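PDB 2GF6: thioesterase superfamily protein from Sulfolobus solfataricus, which probably hydrolyses the thioester bond of acyl-coenzyme A substrates, as a hotdog-fold enzyme of the 4-hydroxybenzoyl-CoA thioesterase family that binds coenzyme A. Local coordinates for the interface of chains A and B and the interface of chains A and C. Sequence-based numbering; all coordinates share one arbitrary frame. Chains: chain A/B/C, Conserved hypothetical protein.

Contact 1: the interface of chains A and B. Residues chain A 14-16; chain B 34-35, 38.
A:Tyr16 and B:Asn35 make a short polar link between a 3-10 turn of chain A, residues 15-17, and the long helix 26-44 of chain B. The two-fold interface probably helps hold two hotdog-fold subunits together in the deposited assembly. The phenol OH of A:Tyr16, carried to the amide by a rigid ring, donates to OD1 of B:Asn35 over 2.6 Å, reaching a lone pair in the carbonyl plane at a C=O...donor angle of 115°. The amide nitrogen ND2 lies 3.3 Å from the same phenol OH, a weak bond. Water 1 reinforces the pairing by bridging the phenol and ND2. Asparagine suits this place because its short amide offers an acceptor and a donor side by side.

The charged contact lies between A:Arg14 and B:Glu38. Nitrogen NE of the guanidinium donates to carboxylate oxygen OE1 at 3.3 Å, a salt bridge and hydrogen bond in one. OE1 sits at the guanidinium's edge, in its plane, yet the donor approaches from above the carboxylate plane, the two groups being turned 67° apart. Glutamate has the length to reach this edge from the helix, its chain extended.

Stacking joins the two polar sets: the guanidinium lies over the amide of B:Asn35, their planes 17° apart, with OD1 beneath its rim. Arginine's flat, charged group can thus stack while its edge meets the carboxylate. Water 2 links its NH2 to the backbone O of B:Asn35.

Apolar contact is small. The short, branched B:Thr34 offers chain A its methyl CG2, which points away from its own backbone N. That methyl also touches CD2 of A:Tyr16, and it meets CG2 of A:Ile15 at 3.8 Å.

Contact 2: the interface of chains A and C. Residues chain A 60-63; chain C 26, 65, 67.
A:Ser63 and C:Ala65 pair as an antiparallel beta bridge, where strands 56-67 of two hotdog-fold thioesterase subunits meet edge to edge in the deposited assembly. The amide N of A:Ser63 donates to the carbonyl O of C:Ala65 over 2.8 Å, and the N of C:Ala65 returns a bond to the O of A:Ser63. Further along, the N of C:Tyr67 donates to the O of A:Ala61 at 2.9 Å, approaching from above the carbonyl plane, 49° out of it. The pairing brings coenzyme A pocket positions of two subunits together, A:Ile60 and A:Glu62 with C:Tyr26 and C:Tyr67, and so probably helps form the ligand site.

A side-chain bond joins these. The hydroxyl OG of A:Ser63 and the phenol OH of C:Tyr67 lie 2.7 Å apart; either could be the donor. Serine fits because its small side chain stays close to the strand, while tyrosine is long enough to run its ring edge past the A:Ala61-A:Glu62 peptide and place its hydroxyl at the serine. At chi1 52° the serine OG stands between its own backbone N and carbonyl carbon, which turns it towards the phenol.

Alongside the ring, pointing the same way, A:Ile60 touches CE1 through its methyl CG2 at 3.7 Å, a branched apolar flank for the aromatic carbons. Near its rim, one ring face has the carbonyl carbon of C:Ala65 4.1 Å above it. The alanine methyl CB lies 3.9 Å from OG of A:Ser63, small enough, perhaps, to leave the serine-tyrosine bond undisturbed.

Beyond the serine, C:Tyr26 starts helix 26-44. Its chi1 of -177° directs a broad aromatic edge against A:Ser63: CB lies in the ring plane, and OG is 3.4 Å from CE1.

Contact 1: the interface of chains A and B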
ATOM      1  N   ARG A  14      11.460   5.886   0.666  1.00 31.51           N
ATOM      2  CA  ARG A  14      11.685   4.634   1.382  1.00 31.26           C
ATOM      3  C   ARG A  14      11.420   3.456   0.434  1.00 29.79           C
ATOM      4  O   ARG A  14      10.859   3.610  -0.652  1.00 28.43           O
ATOM      5  CB  ARG A  14      10.765   4.548   2.603  1.00 31.74           C
ATOM      6  CG  ARG A  14      11.451   4.676   3.935  1.00 34.91           C
ATOM      7  CD  ARG A  14      11.771   6.094   4.312  1.00 36.75           C
ATOM      8  NE  ARG A  14      12.163   6.208   5.726  1.00 40.45           N
ATOM      9  CZ  ARG A  14      11.720   7.146   6.567  1.00 40.45           C
ATOM     10  NH1 ARG A  14      10.868   8.100   6.157  1.00 42.35           N
ATOM     11  NH2 ARG A  14      12.129   7.137   7.823  1.00 38.97           N
ATOM     12  N   ILE A  15      11.836   2.267   0.834  1.00 28.64           N
ATOM     13  CA  ILE A  15      11.639   1.088  -0.028  1.00 27.42           C
ATOM     14  C   ILE A  15      10.167   0.830  -0.320  1.00 27.33           C
ATOM     15  O   ILE A  15       9.780   0.414  -1.419  1.00 26.31           O
ATOM     16  CB  ILE A  15      12.301  -0.185   0.600  1.00 27.84           C
ATOM     17  CG1 ILE A  15      12.276  -1.331  -0.402  1.00 25.74           C
ATOM     18  CG2 ILE A  15      11.657  -0.563   1.989  1.00 27.97           C
ATOM     19  CD1 ILE A  15      12.960  -1.008  -1.700  1.00 26.92           C
ATOM     20  N   TYR A  16       9.330   1.074   0.669  1.00 26.64           N
ATOM     21  CA  TYR A  16       7.915   0.887   0.473  1.00 27.29           C
ATOM     22  C   TYR A  16       7.303   2.037  -0.363  1.00 27.24           C
ATOM     23  O   TYR A  16       6.106   2.018  -0.678  1.00 26.03           O
ATOM     24  CB  TYR A  16       7.191   0.713   1.822  1.00 27.45           C
ATOM     25  CG  TYR A  16       7.530   1.754   2.870  1.00 28.35           C
ATOM     26  CD1 TYR A  16       6.971   3.027   2.814  1.00 29.45           C
ATOM     27  CD2 TYR A  16       8.361   1.457   3.943  1.00 27.85           C
ATOM     28  CE1 TYR A  16       7.273   3.991   3.752  1.00 27.91           C
ATOM     29  CE2 TYR A  16       8.681   2.444   4.903  1.00 26.73           C
ATOM     30  CZ  TYR A  16       8.119   3.710   4.791  1.00 27.91           C
ATOM     31  OH  TYR A  16       8.391   4.714   5.723  1.00 28.85           O
TER
ATOM     32  N   THR B  34      10.067  -1.430   9.209  1.00 28.65           N
ATOM     33  CA  THR B  34      11.057  -1.058   8.162  1.00 28.23           C
ATOM     34  C   THR B  34      11.799   0.240   8.474  1.00 28.36           C
ATOM     35  O   THR B  34      13.010   0.367   8.226  1.00 28.04           O
ATOM     36  CB  THR B  34      10.409  -0.959   6.758  1.00 28.63           C
ATOM     37  OG1 THR B  34       9.926  -2.252   6.383  1.00 24.65           O
ATOM     38  CG2 THR B  34      11.415  -0.489   5.739  1.00 29.66           C
ATOM     39  N   ASN B  35      11.073   1.222   8.997  1.00 28.42           N
ATOM     40  CA  ASN B  35      11.674   2.505   9.395  1.00 28.44           C
ATOM     41  C   ASN B  35      12.680   2.312  10.534  1.00 28.20           C
ATOM     42  O   ASN B  35      13.704   3.002  10.593  1.00 27.27           O
ATOM     43  CB  ASN B  35      10.583   3.505   9.826  1.00 29.14           C
ATOM     44  CG  ASN B  35       9.774   4.066   8.665  1.00 29.92           C
ATOM     45  OD1 ASN B  35      10.020   3.750   7.516  1.00 33.98           O
ATOM     46  ND2 ASN B  35       8.763   4.897   8.985  1.00 32.84           N
ATOM     47  N   GLU B  38      15.883   0.488   9.112  1.00 28.68           N
ATOM     48  CA  GLU B  38      16.607   1.399   8.273  1.00 29.35           C
ATOM     49  C   GLU B  38      17.392   2.420   9.095  1.00 29.02           C
ATOM     50  O   GLU B  38      18.539   2.745   8.765  1.00 27.81           O
ATOM     51  CB  GLU B  38      15.649   2.118   7.327  1.00 29.35           C
ATOM     52  CG  GLU B  38      16.377   3.036   6.375  1.00 31.78           C
ATOM     53  CD  GLU B  38      15.460   3.712   5.364  1.00 32.21           C
ATOM     54  OE1 GLU B  38      14.231   3.645   5.532  1.00 37.48           O
ATOM     55  OE2 GLU B  38      15.988   4.303   4.396  1.00 35.96           O
TER
HETATM   56  O   HOH W   1       7.336   6.587   7.146  1.00 24.54           O
HETATM   57  O   HOH W   2      14.072   5.459   9.343  1.00 28.34           O

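Contact 2: the interface of chains A and C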
ATOM      1  N   ILE A  60     -11.529  13.448   0.054  1.00 31.77           N
ATOM      2  CA  ILE A  60     -11.007  13.933  -1.235  1.00 32.02           C
ATOM      3  C   ILE A  60     -12.069  13.863  -2.345  1.00 31.55           C
ATOM      4  O   ILE A  60     -12.687  12.819  -2.568  1.00 31.38           O
ATOM      5  CB  ILE A  60      -9.758  13.106  -1.672  1.00 31.92           C
ATOM      6  CG1 ILE A  60      -8.648  13.215  -0.628  1.00 33.04           C
ATOM      7  CG2 ILE A  60      -9.208  13.547  -3.032  1.00 34.18           C
ATOM      8  CD1 ILE A  60      -7.618  12.130  -0.723  1.00 32.39           C
ATOM      9  N   ALA A  61     -12.280  14.994  -3.014  1.00 30.63           N
ATOM     10  CA  ALA A  61     -13.200  15.109  -4.131  1.00 29.33           C
ATOM     11  C   ALA A  61     -12.505  15.073  -5.461  1.00 29.04           C
ATOM     12  O   ALA A  61     -13.129  14.814  -6.491  1.00 28.21           O
ATOM     13  CB  ALA A  61     -13.926  16.401  -4.006  1.00 30.28           C
ATOM     14  N   GLU A  62     -11.216  15.397  -5.476  1.00 27.88           N
ATOM     15  CA  GLU A  62     -10.531  15.504  -6.739  1.00 28.03           C
ATOM     16  C   GLU A  62      -9.069  15.514  -6.462  1.00 27.69           C
ATOM     17  O   GLU A  62      -8.652  16.103  -5.467  1.00 27.12           O
ATOM     18  CB  GLU A  62     -10.925  16.806  -7.462  1.00 27.86           C
ATOM     19  CG  GLU A  62     -10.223  16.928  -8.814  1.00 28.92           C
ATOM     20  CD  GLU A  62     -10.644  18.118  -9.618  1.00 30.91           C
ATOM     21  OE1 GLU A  62     -11.667  18.740  -9.219  1.00 30.73           O
ATOM     22  OE2 GLU A  62      -9.934  18.409 -10.637  1.00 31.94           O
ATOM     23  N   SER A  63      -8.282  14.869  -7.334  1.00 27.86           N
ATOM     24  CA  SER A  63      -6.825  14.901  -7.221  1.00 27.65           C
ATOM     25  C   SER A  63      -6.185  15.115  -8.572  1.00 28.34           C
ATOM     26  O   SER A  63      -6.698  14.688  -9.572  1.00 28.45           O
ATOM     27  CB  SER A  63      -6.257  13.638  -6.551  1.00 27.55           C
ATOM     28  OG  SER A  63      -6.727  12.448  -7.179  1.00 28.88           O
TER
ATOM     29  N   TYR C  26      -7.226   6.382  -1.993  1.00 31.66           N
ATOM     30  CA  TYR C  26      -6.542   6.915  -3.174  1.00 32.11           C
ATOM     31  C   TYR C  26      -5.808   5.825  -3.959  1.00 31.79           C
ATOM     32  O   TYR C  26      -5.843   5.827  -5.188  1.00 33.40           O
ATOM     33  CB  TYR C  26      -5.559   8.006  -2.695  1.00 32.74           C
ATOM     34  CG  TYR C  26      -4.750   8.777  -3.754  1.00 31.38           C
ATOM     35  CD1 TYR C  26      -5.278   9.902  -4.382  1.00 30.40           C
ATOM     36  CD2 TYR C  26      -3.460   8.398  -4.078  1.00 33.58           C
ATOM     37  CE1 TYR C  26      -4.566  10.593  -5.339  1.00 32.82           C
ATOM     38  CE2 TYR C  26      -2.715   9.093  -5.031  1.00 30.84           C
ATOM     39  CZ  TYR C  26      -3.266  10.176  -5.671  1.00 32.27           C
ATOM     40  OH  TYR C  26      -2.505  10.868  -6.604  1.00 32.06           O
ATOM     41  N   ALA C  65      -8.142  12.669 -11.037  1.00 30.83           N
ATOM     42  CA  ALA C  65      -9.342  11.923 -10.721  1.00 30.99           C
ATOM     43  C   ALA C  65     -10.336  12.818 -10.002  1.00 30.92           C
ATOM     44  O   ALA C  65      -9.940  13.704  -9.246  1.00 29.98           O
ATOM     45  CB  ALA C  65      -8.986  10.729  -9.856  1.00 31.89           C
ATOM     46  N   TYR C  67     -13.738  12.307  -7.726  1.00 31.36           N
ATOM     47  CA  TYR C  67     -14.412  11.226  -7.001  1.00 30.39           C
ATOM     48  C   TYR C  67     -15.827  11.648  -6.657  1.00 30.41           C
ATOM     49  O   TYR C  67     -16.047  12.331  -5.657  1.00 30.35           O
ATOM     50  CB  TYR C  67     -13.614  10.874  -5.737  1.00 30.48           C
ATOM     51  CG  TYR C  67     -12.120  10.697  -5.972  1.00 28.94           C
ATOM     52  CD1 TYR C  67     -11.250  11.777  -5.883  1.00 28.11           C
ATOM     53  CD2 TYR C  67     -11.582   9.456  -6.305  1.00 28.80           C
ATOM     54  CE1 TYR C  67      -9.871  11.611  -6.110  1.00 31.09           C
ATOM     55  CE2 TYR C  67     -10.219   9.295  -6.527  1.00 29.68           C
ATOM     56  CZ  TYR C  67      -9.372  10.365  -6.428  1.00 29.48           C
ATOM     57  OH  TYR C  67      -8.010  10.188  -6.653  1.00 29.94           O
TER

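Chain A carries both contacts, their C-alpha centres about 27 Å apart, and meets a different copy at each: chain B at contact 1, chain C at contact 2. The two share no residue number, but helix 26-44 serves both, through the turns at 34-38 in contact 1 and through its first residue in contact 2. Each interface is two-fold, so two distinct pairings are consistent with the four-subunit deposited assembly, although the structure alone does not prove that tetramer in solution. Contact 2 joins A:Ile60 and A:Glu62 with C:Tyr26 and C:Tyr67, so coenzyme A probably lies where two subunits meet.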